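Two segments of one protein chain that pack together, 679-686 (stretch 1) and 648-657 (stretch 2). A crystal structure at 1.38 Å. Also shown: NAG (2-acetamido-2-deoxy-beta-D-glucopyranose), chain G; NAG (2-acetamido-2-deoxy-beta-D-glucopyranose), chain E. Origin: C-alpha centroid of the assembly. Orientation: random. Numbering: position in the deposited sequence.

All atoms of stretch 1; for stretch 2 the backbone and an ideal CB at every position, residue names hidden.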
# COMPACT_ATOMS: atom_id res chain seq x y z
N LYS A 679 -9.75 34.38 -0.94
CA LYS A 679 -9.52 35.24 -2.11
C LYS A 679 -8.03 35.63 -2.23
O LYS A 679 -7.51 35.73 -3.37
CB LYS A 679 -10.45 36.46 -2.05
CG LYS A 679 -11.93 36.15 -2.20
CD LYS A 679 -12.27 35.60 -3.54
CE LYS A 679 -13.76 35.44 -3.78
NZ LYS A 679 -13.97 34.80 -5.10
N ARG A 680 -7.34 35.86 -1.11
CA ARG A 680 -5.91 36.15 -1.18
C ARG A 680 -5.12 34.94 -1.66
O ARG A 680 -4.16 35.11 -2.42
CB ARG A 680 -5.35 36.59 0.18
CG ARG A 680 -5.91 37.92 0.64
CD ARG A 680 -5.05 38.59 1.69
NE ARG A 680 -4.76 37.75 2.84
CZ ARG A 680 -5.56 37.47 3.84
NH1 ARG A 680 -6.76 38.05 3.91
NH2 ARG A 680 -5.17 36.59 4.76
N LEU A 681 -5.55 33.73 -1.27
CA LEU A 681 -4.90 32.50 -1.76
C LEU A 681 -4.99 32.43 -3.29
O LEU A 681 -3.99 32.16 -4.01
CB LEU A 681 -5.51 31.26 -1.07
CG LEU A 681 -4.98 29.92 -1.60
CD1 LEU A 681 -3.44 29.79 -1.53
CD2 LEU A 681 -5.64 28.76 -0.82
N VAL A 682 -6.19 32.67 -3.82
CA VAL A 682 -6.42 32.62 -5.28
C VAL A 682 -5.54 33.67 -5.97
O VAL A 682 -4.98 33.39 -7.04
CB VAL A 682 -7.90 32.82 -5.63
CG1 VAL A 682 -8.10 33.04 -7.13
CG2 VAL A 682 -8.74 31.65 -5.15
N ASN A 683 -5.42 34.86 -5.37
CA ASN A 683 -4.61 35.94 -5.93
C ASN A 683 -3.13 35.54 -5.98
O ASN A 683 -2.49 35.78 -7.02
CB ASN A 683 -4.80 37.25 -5.16
CG ASN A 683 -4.07 38.40 -5.82
OD1 ASN A 683 -4.36 38.73 -6.96
ND2 ASN A 683 -3.12 38.99 -5.12
N ILE A 684 -2.61 34.95 -4.89
CA ILE A 684 -1.19 34.49 -4.83
C ILE A 684 -0.95 33.43 -5.92
O ILE A 684 0.09 33.48 -6.59
CB ILE A 684 -0.84 33.95 -3.43
CG1 ILE A 684 -0.63 35.11 -2.44
CG2 ILE A 684 0.36 33.02 -3.48
CD1 ILE A 684 -0.99 34.76 -1.00
N ILE A 685 -1.90 32.51 -6.09
CA ILE A 685 -1.80 31.46 -7.10
C ILE A 685 -1.76 32.09 -8.50
O ILE A 685 -0.95 31.71 -9.34
CB ILE A 685 -2.93 30.44 -6.91
CG1 ILE A 685 -2.72 29.64 -5.62
CG2 ILE A 685 -3.09 29.57 -8.14
CD1 ILE A 685 -3.95 28.87 -5.15
N LYS A 686 -2.67 33.04 -8.75
CA LYS A 686 -2.77 33.71 -10.06
C LYS A 686 -1.47 34.47 -10.37
O LYS A 686 -0.98 34.42 -11.52
CB LYS A 686 -4.03 34.57 -10.12
CG LYS A 686 -4.21 35.38 -11.39
CD LYS A 686 -5.45 36.26 -11.39
CE LYS A 686 -5.54 37.10 -12.66
NZ LYS A 686 -6.86 37.76 -12.84
N UNK A 648 -6.13 41.71 11.71
CA UNK A 648 -6.95 41.89 10.51
C UNK A 648 -7.07 40.63 9.64
O UNK A 648 -7.66 40.69 8.56
CB UNK A 648 -6.37 43.03 9.67
N UNK A 649 -6.49 39.50 10.06
CA UNK A 649 -6.72 38.24 9.37
C UNK A 649 -5.62 37.81 8.41
O UNK A 649 -5.88 36.95 7.57
CB UNK A 649 -8.04 38.33 8.60
N UNK A 650 -4.44 38.47 8.46
CA UNK A 650 -3.30 38.15 7.61
C UNK A 650 -2.43 37.06 8.26
O UNK A 650 -2.14 37.11 9.44
CB UNK A 650 -2.47 39.41 7.34
N UNK A 651 -2.02 36.07 7.46
CA UNK A 651 -1.15 35.03 7.98
C UNK A 651 0.29 35.57 8.12
O UNK A 651 0.73 36.41 7.31
CB UNK A 651 -1.19 33.80 7.07
N UNK A 652 1.03 35.02 9.09
CA UNK A 652 2.43 35.39 9.28
C UNK A 652 3.22 35.16 7.97
O UNK A 652 4.09 35.97 7.62
CB UNK A 652 3.04 34.59 10.43
N UNK A 653 2.90 34.08 7.26
CA UNK A 653 3.43 33.81 5.91
C UNK A 653 2.26 33.66 4.94
O UNK A 653 1.50 32.69 5.01
CB UNK A 653 4.30 32.55 5.90
N UNK A 654 2.13 34.60 4.00
CA UNK A 654 1.09 34.58 2.99
C UNK A 654 1.58 33.78 1.76
O UNK A 654 1.94 34.32 0.73
CB UNK A 654 0.70 36.01 2.60
N UNK A 655 1.60 32.47 1.95
CA UNK A 655 2.05 31.48 1.01
C UNK A 655 0.92 30.49 0.75
O UNK A 655 -0.10 30.48 1.46
CB UNK A 655 3.30 30.77 1.53
N UNK A 656 1.06 29.68 -0.29
CA UNK A 656 0.04 28.71 -0.60
C UNK A 656 -0.23 27.83 0.63
O UNK A 656 -1.38 27.61 0.98
CB UNK A 656 0.46 27.86 -1.80
N UNK A 657 0.83 27.27 1.24
CA UNK A 657 0.62 26.42 2.41
C UNK A 657 0.14 27.23 3.63
O UNK A 657 -0.73 26.77 4.40
CB UNK A 657 1.91 25.68 2.75
C1 NAG G . -3.29 44.18 7.98
C2 NAG G . -2.17 43.67 8.96
C3 NAG G . -0.78 43.63 8.23
C4 NAG G . -0.84 43.16 6.79
C5 NAG G . -1.94 43.91 6.04
C6 NAG G . -2.16 43.38 4.63
C7 NAG G . -2.80 44.02 11.36
C8 NAG G . -2.57 44.76 12.66
N2 NAG G . -2.11 44.42 10.25
O3 NAG G . 0.16 42.71 8.78
O4 NAG G . 0.46 43.26 6.15
O5 NAG G . -3.17 43.66 6.69
O6 NAG G . -3.13 44.22 3.98
O7 NAG G . -3.58 43.11 11.38
C1 NAG E . 7.09 33.68 8.21
C2 NAG E . 8.38 34.31 7.77
C3 NAG E . 9.34 34.50 8.96
C4 NAG E . 8.69 35.14 10.17
C5 NAG E . 7.41 34.35 10.52
C6 NAG E . 6.65 34.86 11.75
C7 NAG E . 9.36 32.13 7.01
C8 NAG E . 9.99 31.42 5.88
N2 NAG E . 8.97 33.43 6.77
O3 NAG E . 10.42 35.24 8.49
O4 NAG E . 9.54 34.90 11.29
O5 NAG E . 6.57 34.34 9.37
O6 NAG E . 6.31 36.23 11.55
O7 NAG E . 9.24 31.49 8.08

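Stretch 1 is helical throughout. R680, L681, I684 and I685 are the residues that meet stretch 2, so it offers one guanidinium and a patch of aliphatic groups.

Position 648 has no atom of stretch 1 within 5.5 Å of its ideal CB. C1 of the chain G sugar lies nearby with no visible partner, which favours a glycosylated asparagine. It is N648, and its ND2 is bonded to NAG C1 at 1.4 Å. N648 N also donates to NAG O7 at 2.9 Å.

Position 649 has phi/psi of 100/13. A CB here would be jammed against the carbonyl O of the residue before, so the backbone alone calls for glycine. The deposited residue is G649. Its carbonyl serves stretch 1: R680 NH2 donates to G649 O at 2.9 Å. A water adds a second link, donating to G649 O at 2.7 Å and accepting from R680 NH1 at 2.9 Å.

Position 650 points sideways, and its ideal CB is 4.7 Å from R680 NH2. Many small or polar residues would fit. Two residues after a glycosylated asparagine, the usual sequon asks for serine or threonine. It is T650. T650 OG1 donates to N648 OD1 at 2.7 Å.

Position 651 also points sideways, with its ideal CB 5.4 Å from R680 NH2. Stretch 1 sets little demand, and many side chains would do. It is M651, whose side chain leads away from the helix.

Position 652 is out of reach, so stretch 1 does not restrict it. It is A652.

Position 653 is equally remote, but the chain E sugar has its C1 close by, and asparagine is again the natural choice. It is N653, with ND2 bonded to NAG C1 at 1.5 Å.

Position 654 points toward the helix. Its ideal CB is 4.2 Å from I684 CD1, and the guanidinium of R680 is within reach of a longer side chain. Glutamine could accept a hydrogen bond there, but an acid would also answer the charge. It is E654. R680 NE donates to E654 OE1 at 2.8 Å, forming a salt bridge at the edge of the guanidinium. R680 NH2 donates to E654 OE2 at 2.9 Å, so both carboxylate oxygens are engaged. M651 N also donates to E654 OE2 at 2.8 Å, which ties the carboxylate to its own loop.

Position 655 points away from stretch 1 and stands right before a helix. Serine, threonine, aspartate or asparagine would suit an N-cap. It is T655, which caps a backbone N just past the stretch.

Position 656 points sideways, with its ideal CB 4.4 Å from L681 CD1. I684 and I685 extend the aliphatic surface, so leucine, methionine or a long polar residue with an aliphatic stem could fit. It is Q656. Its CG lies 4.2 Å from L681 CD1 and 4.3 Å from I684 CG2, and Q656 CD is 3.9 Å from I685 CG1. The amide is hydrogen-bonded elsewhere in the structure.

Position 657 points away and is unrestricted by stretch 1. It is T657.

Stretch 2, residues 648-657: NGTMANETQT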
# COMPACT_ATOMS: atom_id res chain seq x y z
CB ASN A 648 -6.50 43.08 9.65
CG ASN A 648 -5.18 42.90 8.95
OD1 ASN A 648 -4.67 41.79 8.81
ND2 ASN A 648 -4.64 44.00 8.47
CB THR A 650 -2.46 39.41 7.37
OG1 THR A 650 -3.32 40.43 6.86
CG2 THR A 650 -1.33 39.16 6.39
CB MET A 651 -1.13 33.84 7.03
CG MET A 651 -2.48 33.13 6.94
SD MET A 651 -3.21 32.65 8.52
CE MET A 651 -1.90 31.65 9.18
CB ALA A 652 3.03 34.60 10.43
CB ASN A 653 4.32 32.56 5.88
CG ASN A 653 5.32 32.54 7.00
OD1 ASN A 653 5.36 31.58 7.74
ND2 ASN A 653 6.12 33.60 7.13
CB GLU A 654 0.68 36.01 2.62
CG GLU A 654 -0.13 36.72 3.70
CD GLU A 654 -1.64 36.53 3.59
OE1 GLU A 654 -2.15 36.69 2.48
OE2 GLU A 654 -2.29 36.15 4.63
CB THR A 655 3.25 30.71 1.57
OG1 THR A 655 2.85 30.05 2.78
CG2 THR A 655 4.43 31.63 1.84
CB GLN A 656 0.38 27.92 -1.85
CG GLN A 656 0.31 28.76 -3.11
CD GLN A 656 0.53 27.96 -4.36
OE1 GLN A 656 0.26 26.75 -4.41
NE2 GLN A 656 1.06 28.64 -5.38
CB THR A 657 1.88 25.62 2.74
OG1 THR A 657 2.10 24.75 1.63
CG2 THR A 657 1.78 24.84 4.02
O HOH W 1 -8.28 37.18 6.25
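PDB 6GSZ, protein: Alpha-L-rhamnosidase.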